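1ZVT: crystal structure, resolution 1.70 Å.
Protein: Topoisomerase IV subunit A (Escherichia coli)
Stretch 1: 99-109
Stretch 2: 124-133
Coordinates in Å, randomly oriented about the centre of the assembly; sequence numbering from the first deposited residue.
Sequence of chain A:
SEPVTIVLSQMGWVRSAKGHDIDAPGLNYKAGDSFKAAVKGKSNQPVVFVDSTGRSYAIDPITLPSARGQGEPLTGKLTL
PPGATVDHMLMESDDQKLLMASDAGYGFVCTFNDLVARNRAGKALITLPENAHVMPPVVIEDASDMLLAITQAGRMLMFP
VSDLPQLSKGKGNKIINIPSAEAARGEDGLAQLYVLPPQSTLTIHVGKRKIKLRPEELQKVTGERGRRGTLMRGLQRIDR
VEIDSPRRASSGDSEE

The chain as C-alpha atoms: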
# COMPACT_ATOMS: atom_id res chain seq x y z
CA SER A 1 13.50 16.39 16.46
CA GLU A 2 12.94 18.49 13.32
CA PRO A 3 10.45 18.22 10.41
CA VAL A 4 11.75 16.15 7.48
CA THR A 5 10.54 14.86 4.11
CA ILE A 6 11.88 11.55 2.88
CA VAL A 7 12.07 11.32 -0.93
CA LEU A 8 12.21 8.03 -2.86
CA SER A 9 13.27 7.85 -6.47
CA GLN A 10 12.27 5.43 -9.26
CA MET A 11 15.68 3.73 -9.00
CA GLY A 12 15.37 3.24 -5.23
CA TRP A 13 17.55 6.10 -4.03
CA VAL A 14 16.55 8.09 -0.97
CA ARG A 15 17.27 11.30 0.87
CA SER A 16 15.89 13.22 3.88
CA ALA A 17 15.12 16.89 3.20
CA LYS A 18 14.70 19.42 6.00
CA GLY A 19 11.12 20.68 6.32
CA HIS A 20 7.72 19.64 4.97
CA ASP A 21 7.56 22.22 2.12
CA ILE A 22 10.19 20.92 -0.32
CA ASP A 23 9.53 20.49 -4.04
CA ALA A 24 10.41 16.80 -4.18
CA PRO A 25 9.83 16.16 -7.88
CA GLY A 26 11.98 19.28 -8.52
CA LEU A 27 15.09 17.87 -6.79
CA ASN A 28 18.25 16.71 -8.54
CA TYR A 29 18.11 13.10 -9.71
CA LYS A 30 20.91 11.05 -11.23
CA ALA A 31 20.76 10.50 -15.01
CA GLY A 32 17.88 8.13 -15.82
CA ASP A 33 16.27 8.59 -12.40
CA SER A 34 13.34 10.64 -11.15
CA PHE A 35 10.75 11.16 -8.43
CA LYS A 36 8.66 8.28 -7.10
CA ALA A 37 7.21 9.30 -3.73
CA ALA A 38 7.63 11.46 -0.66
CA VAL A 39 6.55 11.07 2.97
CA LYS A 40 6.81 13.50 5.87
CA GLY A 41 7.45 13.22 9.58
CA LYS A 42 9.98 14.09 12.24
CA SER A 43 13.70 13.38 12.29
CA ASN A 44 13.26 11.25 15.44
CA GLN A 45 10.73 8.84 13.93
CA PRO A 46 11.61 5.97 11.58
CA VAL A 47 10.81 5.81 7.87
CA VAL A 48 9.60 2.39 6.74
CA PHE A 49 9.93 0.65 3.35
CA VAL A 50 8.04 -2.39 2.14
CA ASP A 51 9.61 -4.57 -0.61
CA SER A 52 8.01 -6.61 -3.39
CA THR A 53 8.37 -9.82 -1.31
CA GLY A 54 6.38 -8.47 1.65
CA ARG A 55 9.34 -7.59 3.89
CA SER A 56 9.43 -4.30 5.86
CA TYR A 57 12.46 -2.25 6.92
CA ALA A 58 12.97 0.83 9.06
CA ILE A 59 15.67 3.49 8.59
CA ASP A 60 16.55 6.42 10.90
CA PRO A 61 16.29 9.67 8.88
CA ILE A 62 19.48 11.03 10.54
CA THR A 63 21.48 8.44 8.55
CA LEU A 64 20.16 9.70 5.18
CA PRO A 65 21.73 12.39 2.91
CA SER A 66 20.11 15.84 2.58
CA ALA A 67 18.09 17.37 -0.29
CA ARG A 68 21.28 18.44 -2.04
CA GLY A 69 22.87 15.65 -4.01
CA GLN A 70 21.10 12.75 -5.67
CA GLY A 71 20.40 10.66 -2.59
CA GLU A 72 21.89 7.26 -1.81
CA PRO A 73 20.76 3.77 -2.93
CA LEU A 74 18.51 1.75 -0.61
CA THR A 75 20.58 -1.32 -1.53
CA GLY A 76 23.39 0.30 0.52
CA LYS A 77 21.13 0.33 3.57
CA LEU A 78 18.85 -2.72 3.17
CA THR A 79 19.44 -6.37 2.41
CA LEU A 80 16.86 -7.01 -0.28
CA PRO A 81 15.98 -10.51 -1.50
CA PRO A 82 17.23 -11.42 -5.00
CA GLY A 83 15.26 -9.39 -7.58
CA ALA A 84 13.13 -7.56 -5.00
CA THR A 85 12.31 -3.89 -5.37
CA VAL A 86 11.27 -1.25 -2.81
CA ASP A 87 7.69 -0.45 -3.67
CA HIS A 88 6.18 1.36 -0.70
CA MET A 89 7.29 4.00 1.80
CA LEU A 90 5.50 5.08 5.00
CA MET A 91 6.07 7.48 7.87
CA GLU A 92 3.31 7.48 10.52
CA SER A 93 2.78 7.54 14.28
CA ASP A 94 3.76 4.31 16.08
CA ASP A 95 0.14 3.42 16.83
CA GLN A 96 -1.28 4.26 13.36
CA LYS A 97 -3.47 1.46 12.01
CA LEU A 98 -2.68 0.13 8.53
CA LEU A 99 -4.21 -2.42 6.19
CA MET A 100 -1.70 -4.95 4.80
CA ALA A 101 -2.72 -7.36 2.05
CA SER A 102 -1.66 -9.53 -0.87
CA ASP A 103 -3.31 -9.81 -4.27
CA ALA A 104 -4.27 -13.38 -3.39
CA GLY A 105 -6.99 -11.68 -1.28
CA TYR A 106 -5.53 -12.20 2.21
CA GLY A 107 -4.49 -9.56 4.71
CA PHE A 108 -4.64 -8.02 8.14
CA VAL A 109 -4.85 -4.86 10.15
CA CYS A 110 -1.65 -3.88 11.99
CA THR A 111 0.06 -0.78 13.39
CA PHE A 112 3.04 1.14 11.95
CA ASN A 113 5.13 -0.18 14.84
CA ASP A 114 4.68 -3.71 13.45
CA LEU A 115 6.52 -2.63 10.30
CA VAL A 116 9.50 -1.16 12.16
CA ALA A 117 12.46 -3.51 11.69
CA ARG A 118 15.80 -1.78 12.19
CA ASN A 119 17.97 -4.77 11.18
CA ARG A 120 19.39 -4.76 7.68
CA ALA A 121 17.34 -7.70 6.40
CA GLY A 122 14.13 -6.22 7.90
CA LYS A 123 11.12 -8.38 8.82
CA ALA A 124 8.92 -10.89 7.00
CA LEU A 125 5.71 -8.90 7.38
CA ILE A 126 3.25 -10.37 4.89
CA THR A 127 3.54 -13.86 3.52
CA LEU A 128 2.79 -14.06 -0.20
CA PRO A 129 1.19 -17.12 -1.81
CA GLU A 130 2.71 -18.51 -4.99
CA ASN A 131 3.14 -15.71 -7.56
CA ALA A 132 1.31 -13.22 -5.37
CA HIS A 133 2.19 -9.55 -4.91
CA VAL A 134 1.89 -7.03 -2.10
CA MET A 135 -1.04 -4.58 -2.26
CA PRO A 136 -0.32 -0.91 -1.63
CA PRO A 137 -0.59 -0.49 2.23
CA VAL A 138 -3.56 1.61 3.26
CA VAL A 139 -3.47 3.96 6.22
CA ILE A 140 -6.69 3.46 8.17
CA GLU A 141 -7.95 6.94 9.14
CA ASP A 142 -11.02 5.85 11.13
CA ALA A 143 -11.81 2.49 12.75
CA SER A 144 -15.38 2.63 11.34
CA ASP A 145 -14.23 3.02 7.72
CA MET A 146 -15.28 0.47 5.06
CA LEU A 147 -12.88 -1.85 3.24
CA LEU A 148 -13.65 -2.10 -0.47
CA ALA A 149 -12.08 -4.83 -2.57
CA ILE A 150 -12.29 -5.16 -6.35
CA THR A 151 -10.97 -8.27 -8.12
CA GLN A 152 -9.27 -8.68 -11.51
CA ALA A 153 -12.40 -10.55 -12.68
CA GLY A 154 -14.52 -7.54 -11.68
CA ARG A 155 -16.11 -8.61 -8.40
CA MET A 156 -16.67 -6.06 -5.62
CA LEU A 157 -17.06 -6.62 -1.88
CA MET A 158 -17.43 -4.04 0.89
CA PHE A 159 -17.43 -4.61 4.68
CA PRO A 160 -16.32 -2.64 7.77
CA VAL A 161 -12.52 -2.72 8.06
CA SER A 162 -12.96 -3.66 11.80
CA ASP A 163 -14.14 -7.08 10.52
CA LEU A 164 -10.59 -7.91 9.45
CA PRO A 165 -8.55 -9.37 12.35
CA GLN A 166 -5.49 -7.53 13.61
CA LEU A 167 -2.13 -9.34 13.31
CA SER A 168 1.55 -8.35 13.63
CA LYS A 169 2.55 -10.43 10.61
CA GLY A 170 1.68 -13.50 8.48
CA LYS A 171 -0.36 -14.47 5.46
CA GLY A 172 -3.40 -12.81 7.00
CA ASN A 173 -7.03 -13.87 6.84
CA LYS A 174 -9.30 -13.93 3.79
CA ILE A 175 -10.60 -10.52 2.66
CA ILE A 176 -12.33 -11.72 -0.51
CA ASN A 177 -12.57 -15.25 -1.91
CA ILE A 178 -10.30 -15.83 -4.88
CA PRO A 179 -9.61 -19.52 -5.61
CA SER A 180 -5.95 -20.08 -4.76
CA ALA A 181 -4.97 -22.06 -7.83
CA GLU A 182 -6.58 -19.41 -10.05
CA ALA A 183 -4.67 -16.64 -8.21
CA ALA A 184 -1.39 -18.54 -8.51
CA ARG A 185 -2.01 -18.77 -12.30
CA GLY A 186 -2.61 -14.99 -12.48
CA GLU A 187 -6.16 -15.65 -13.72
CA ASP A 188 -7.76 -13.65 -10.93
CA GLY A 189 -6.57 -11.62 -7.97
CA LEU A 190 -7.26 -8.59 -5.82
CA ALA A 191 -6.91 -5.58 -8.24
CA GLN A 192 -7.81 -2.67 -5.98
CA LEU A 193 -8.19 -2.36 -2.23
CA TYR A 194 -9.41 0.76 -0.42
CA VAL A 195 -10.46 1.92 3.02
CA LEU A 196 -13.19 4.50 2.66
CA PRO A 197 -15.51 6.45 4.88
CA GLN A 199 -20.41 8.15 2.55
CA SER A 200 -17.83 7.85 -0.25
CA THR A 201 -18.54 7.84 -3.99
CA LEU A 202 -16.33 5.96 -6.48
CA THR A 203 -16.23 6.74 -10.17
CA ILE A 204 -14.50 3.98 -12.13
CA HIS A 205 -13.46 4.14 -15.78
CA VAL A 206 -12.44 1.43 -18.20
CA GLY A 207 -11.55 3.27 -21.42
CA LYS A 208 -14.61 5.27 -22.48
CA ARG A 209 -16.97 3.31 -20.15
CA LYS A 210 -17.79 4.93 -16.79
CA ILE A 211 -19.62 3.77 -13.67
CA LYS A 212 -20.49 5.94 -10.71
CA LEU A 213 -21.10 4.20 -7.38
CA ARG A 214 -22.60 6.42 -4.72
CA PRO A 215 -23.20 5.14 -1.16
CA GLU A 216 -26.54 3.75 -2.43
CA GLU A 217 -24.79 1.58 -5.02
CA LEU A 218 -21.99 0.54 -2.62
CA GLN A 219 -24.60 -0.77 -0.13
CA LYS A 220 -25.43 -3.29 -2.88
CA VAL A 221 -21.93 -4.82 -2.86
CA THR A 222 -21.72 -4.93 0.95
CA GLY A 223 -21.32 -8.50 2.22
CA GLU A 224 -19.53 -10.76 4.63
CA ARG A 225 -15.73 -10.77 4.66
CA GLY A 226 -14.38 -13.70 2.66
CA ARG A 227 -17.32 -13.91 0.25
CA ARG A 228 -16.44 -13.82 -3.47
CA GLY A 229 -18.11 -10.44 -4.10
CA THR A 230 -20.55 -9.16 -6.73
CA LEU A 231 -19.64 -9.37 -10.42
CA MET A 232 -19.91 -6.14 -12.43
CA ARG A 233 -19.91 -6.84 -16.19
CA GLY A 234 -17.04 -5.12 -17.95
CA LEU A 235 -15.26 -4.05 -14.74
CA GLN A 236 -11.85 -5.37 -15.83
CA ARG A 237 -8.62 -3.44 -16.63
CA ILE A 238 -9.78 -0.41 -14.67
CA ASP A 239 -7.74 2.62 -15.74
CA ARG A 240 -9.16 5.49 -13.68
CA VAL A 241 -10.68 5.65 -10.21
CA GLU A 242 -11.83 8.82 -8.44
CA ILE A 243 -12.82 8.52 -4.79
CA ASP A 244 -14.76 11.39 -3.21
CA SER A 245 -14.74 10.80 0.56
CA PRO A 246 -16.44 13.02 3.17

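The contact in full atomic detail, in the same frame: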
# COMPACT_ATOMS: atom_id res chain seq x y z
N LEU A 99 -3.72 -1.18 6.80
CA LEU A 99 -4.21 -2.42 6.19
C LEU A 99 -3.11 -2.99 5.30
O LEU A 99 -2.70 -2.34 4.33
CB LEU A 99 -5.47 -2.14 5.37
CG LEU A 99 -6.02 -3.22 4.45
CD1 LEU A 99 -6.41 -4.46 5.27
CD2 LEU A 99 -7.24 -2.71 3.67
N MET A 100 -2.69 -4.23 5.60
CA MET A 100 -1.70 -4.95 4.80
C MET A 100 -2.40 -6.09 4.08
O MET A 100 -3.26 -6.74 4.66
CB MET A 100 -0.61 -5.56 5.70
CG MET A 100 0.26 -4.55 6.43
SD MET A 100 1.14 -3.39 5.34
CE MET A 100 1.93 -4.45 4.16
N ALA A 101 -2.04 -6.33 2.82
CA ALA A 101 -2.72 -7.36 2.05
C ALA A 101 -1.90 -7.83 0.87
O ALA A 101 -0.97 -7.13 0.41
CB ALA A 101 -4.10 -6.86 1.57
N SER A 102 -2.24 -9.02 0.38
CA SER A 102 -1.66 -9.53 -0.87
C SER A 102 -2.75 -9.63 -1.94
O SER A 102 -3.96 -9.69 -1.65
CB SER A 102 -1.04 -10.90 -0.63
OG SER A 102 -2.07 -11.86 -0.41
N ASP A 103 -2.33 -9.72 -3.20
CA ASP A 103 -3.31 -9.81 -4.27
C ASP A 103 -3.93 -11.20 -4.39
O ASP A 103 -4.79 -11.42 -5.22
CB ASP A 103 -2.73 -9.33 -5.62
CG ASP A 103 -1.69 -10.25 -6.19
OD1 ASP A 103 -1.29 -11.26 -5.55
OD2 ASP A 103 -1.23 -9.94 -7.31
N ALA A 104 -3.53 -12.12 -3.52
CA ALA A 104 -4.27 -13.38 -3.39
C ALA A 104 -5.57 -13.19 -2.59
O ALA A 104 -6.38 -14.12 -2.49
CB ALA A 104 -3.36 -14.44 -2.71
N GLY A 105 -5.76 -12.01 -1.99
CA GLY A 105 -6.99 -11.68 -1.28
C GLY A 105 -6.95 -11.96 0.22
O GLY A 105 -8.02 -12.13 0.85
N TYR A 106 -5.74 -12.03 0.77
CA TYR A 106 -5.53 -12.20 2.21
C TYR A 106 -4.88 -10.97 2.80
O TYR A 106 -4.12 -10.30 2.13
CB TYR A 106 -4.63 -13.42 2.45
CG TYR A 106 -5.31 -14.73 2.13
CD1 TYR A 106 -5.36 -15.22 0.82
CD2 TYR A 106 -5.92 -15.46 3.13
CE1 TYR A 106 -6.01 -16.44 0.52
CE2 TYR A 106 -6.58 -16.66 2.86
CZ TYR A 106 -6.62 -17.13 1.55
OH TYR A 106 -7.25 -18.32 1.29
N GLY A 107 -5.18 -10.66 4.05
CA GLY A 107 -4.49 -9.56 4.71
C GLY A 107 -4.85 -9.37 6.16
O GLY A 107 -5.50 -10.22 6.79
N PHE A 108 -4.41 -8.25 6.72
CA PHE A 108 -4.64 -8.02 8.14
C PHE A 108 -4.52 -6.57 8.48
O PHE A 108 -3.92 -5.78 7.75
CB PHE A 108 -3.68 -8.88 9.00
CG PHE A 108 -2.20 -8.69 8.69
CD1 PHE A 108 -1.46 -7.72 9.37
CD2 PHE A 108 -1.54 -9.50 7.75
CE1 PHE A 108 -0.08 -7.53 9.09
CE2 PHE A 108 -0.18 -9.32 7.48
CZ PHE A 108 0.55 -8.32 8.15
N VAL A 109 -5.08 -6.20 9.63
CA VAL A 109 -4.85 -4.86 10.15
C VAL A 109 -3.64 -4.95 11.09
O VAL A 109 -3.50 -5.93 11.83
CB VAL A 109 -6.08 -4.34 10.91
CG1 VAL A 109 -5.79 -3.01 11.55
CG2 VAL A 109 -7.28 -4.20 9.95
N ALA A 124 9.95 -10.27 7.84
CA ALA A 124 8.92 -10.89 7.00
C ALA A 124 7.58 -10.42 7.54
O ALA A 124 7.18 -10.82 8.63
CB ALA A 124 9.04 -12.43 7.06
N LEU A 125 6.91 -9.52 6.83
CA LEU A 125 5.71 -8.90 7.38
C LEU A 125 4.45 -9.56 6.83
O LEU A 125 3.55 -9.92 7.59
CB LEU A 125 5.67 -7.40 7.12
CG LEU A 125 4.36 -6.65 7.32
CD1 LEU A 125 4.01 -6.55 8.79
CD2 LEU A 125 4.48 -5.24 6.68
N ILE A 126 4.38 -9.67 5.51
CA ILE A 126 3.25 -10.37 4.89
C ILE A 126 3.74 -11.52 4.01
O ILE A 126 4.67 -11.37 3.20
CB ILE A 126 2.28 -9.41 4.15
CG1 ILE A 126 1.11 -10.20 3.52
CG2 ILE A 126 3.01 -8.54 3.13
CD1 ILE A 126 -0.10 -9.34 3.30
N THR A 127 3.17 -12.69 4.25
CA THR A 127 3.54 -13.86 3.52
C THR A 127 2.74 -13.92 2.22
O THR A 127 1.51 -13.88 2.25
CB THR A 127 3.30 -15.11 4.37
OG1 THR A 127 3.98 -14.93 5.61
CG2 THR A 127 3.80 -16.35 3.68
N LEU A 128 3.44 -14.01 1.10
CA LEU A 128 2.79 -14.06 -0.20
C LEU A 128 2.65 -15.49 -0.69
O LEU A 128 3.66 -16.23 -0.77
CB LEU A 128 3.59 -13.29 -1.23
CG LEU A 128 3.84 -11.81 -0.92
CD1 LEU A 128 4.73 -11.23 -2.00
CD2 LEU A 128 2.51 -11.06 -0.83
N PRO A 129 1.42 -15.88 -1.05
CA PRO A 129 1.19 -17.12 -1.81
C PRO A 129 1.93 -17.15 -3.13
O PRO A 129 2.46 -16.14 -3.56
CB PRO A 129 -0.33 -17.11 -2.05
CG PRO A 129 -0.86 -16.37 -0.85
CD PRO A 129 0.14 -15.22 -0.68
N GLU A 130 1.98 -18.33 -3.76
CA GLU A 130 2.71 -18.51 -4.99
C GLU A 130 2.33 -17.47 -6.04
O GLU A 130 1.15 -17.33 -6.39
CB GLU A 130 2.46 -19.92 -5.54
CG GLU A 130 3.39 -20.29 -6.67
CD GLU A 130 3.04 -21.62 -7.30
OE1 GLU A 130 1.95 -22.17 -7.02
OE2 GLU A 130 3.87 -22.12 -8.10
N ASN A 131 3.33 -16.73 -6.52
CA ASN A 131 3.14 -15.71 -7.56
C ASN A 131 2.30 -14.51 -7.14
O ASN A 131 1.84 -13.73 -7.99
CB ASN A 131 2.59 -16.36 -8.83
CG ASN A 131 3.51 -17.43 -9.37
OD1 ASN A 131 4.74 -17.32 -9.27
ND2 ASN A 131 2.93 -18.52 -9.90
N ALA A 132 2.10 -14.35 -5.85
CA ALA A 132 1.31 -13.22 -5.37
C ALA A 132 2.18 -11.99 -5.20
O ALA A 132 3.42 -12.10 -5.15
CB ALA A 132 0.62 -13.55 -4.07
N HIS A 133 1.52 -10.84 -5.09
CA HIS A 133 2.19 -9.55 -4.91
C HIS A 133 1.59 -8.81 -3.75
O HIS A 133 0.44 -9.06 -3.36
CB HIS A 133 2.03 -8.70 -6.17
CG HIS A 133 2.46 -9.41 -7.42
ND1 HIS A 133 1.60 -10.21 -8.14
CD2 HIS A 133 3.67 -9.51 -8.02
CE1 HIS A 133 2.26 -10.75 -9.16
NE2 HIS A 133 3.51 -10.33 -9.11
O HOH W 1 -1.07 -12.87 1.99

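What does the first strand of stretch 1 offer to the irregular segment 124-133? L99 stays out of reach, so the contact begins at M100, whose CA-to-CB bond points toward stretch 2. All three of its chi angles lie in the m well, and the folded side chain brings CE to 3.7 Å from CD2 of L125, with CG2 of I126 looser at 4.4 Å from the same CE. The L125 CA-to-CB bond runs sideways, yet the end of its side chain comes nearer and makes this apolar contact possible. A101 points its methyl away, so it meets stretch 2 through its backbone: its C atom lies 3.4 Å from CD1 of I126. The extended I126 side chain, t at both chi angles, thus reaches the main chain of the hairpin.

How does S102, a polar residue, fit against largely apolar neighbours? Its CB packs 3.6 Å from CD2 of L128, while its backbone N lies 3.6 Å from CD1 of I126. The hydroxyl is served by water: OG of S102 donates to water 1 at 2.8 Å, and that water donates in turn to O of T127, also at 2.8 Å. The water therefore links the stretches at T127, which makes no direct contact of its own. Within stretch 1, OG of S102 also accepts a weak hydrogen bond from N of A104, at 3.4 Å. The CA of S102 adds a CA-H...O contact to O of H133 at 3.3 Å.

Where is the polar centre of the contact? It lies at D103, in the type I turn from S102 to G105, where three hydrogen bonds join it to H133. N of D103 donates to O of H133 at 2.9 Å, and N of H133 returns a bond to OD1 of D103, also at 2.9 Å. The other carboxylate oxygen, OD2 of D103, accepts from ND1 of H133 at 3.0 Å, meeting the imidazole at its edge, near the ring plane, where a nitrogen can point its hydrogen outward. With chi1 in the p well, the carboxylate can thus engage the backbone and side chain of one residue together. OD1 of D103 also lies 3.3 Å from CB of A132.

What closes the contact beyond D103? A104 sets its CB 3.7 Å from CG of P129 and 4.3 Å from CB of A132, so its small methyl meets both end residues of the type II turn formed by 129-132. G105 touches nothing in stretch 2; its positive phi would jam a CB against the preceding carbonyl. At G107 an ideal CB would clash with O of M100, within the hairpin itself. F108 then points its side chain back toward stretch 2: its CZ lies 3.9 Å from CD1 of L125, and CE2 is 4.1 Å from CB of I126. The ring also presents its edge to the L125 carbonyl, with CZ of F108 3.4 Å from O of L125.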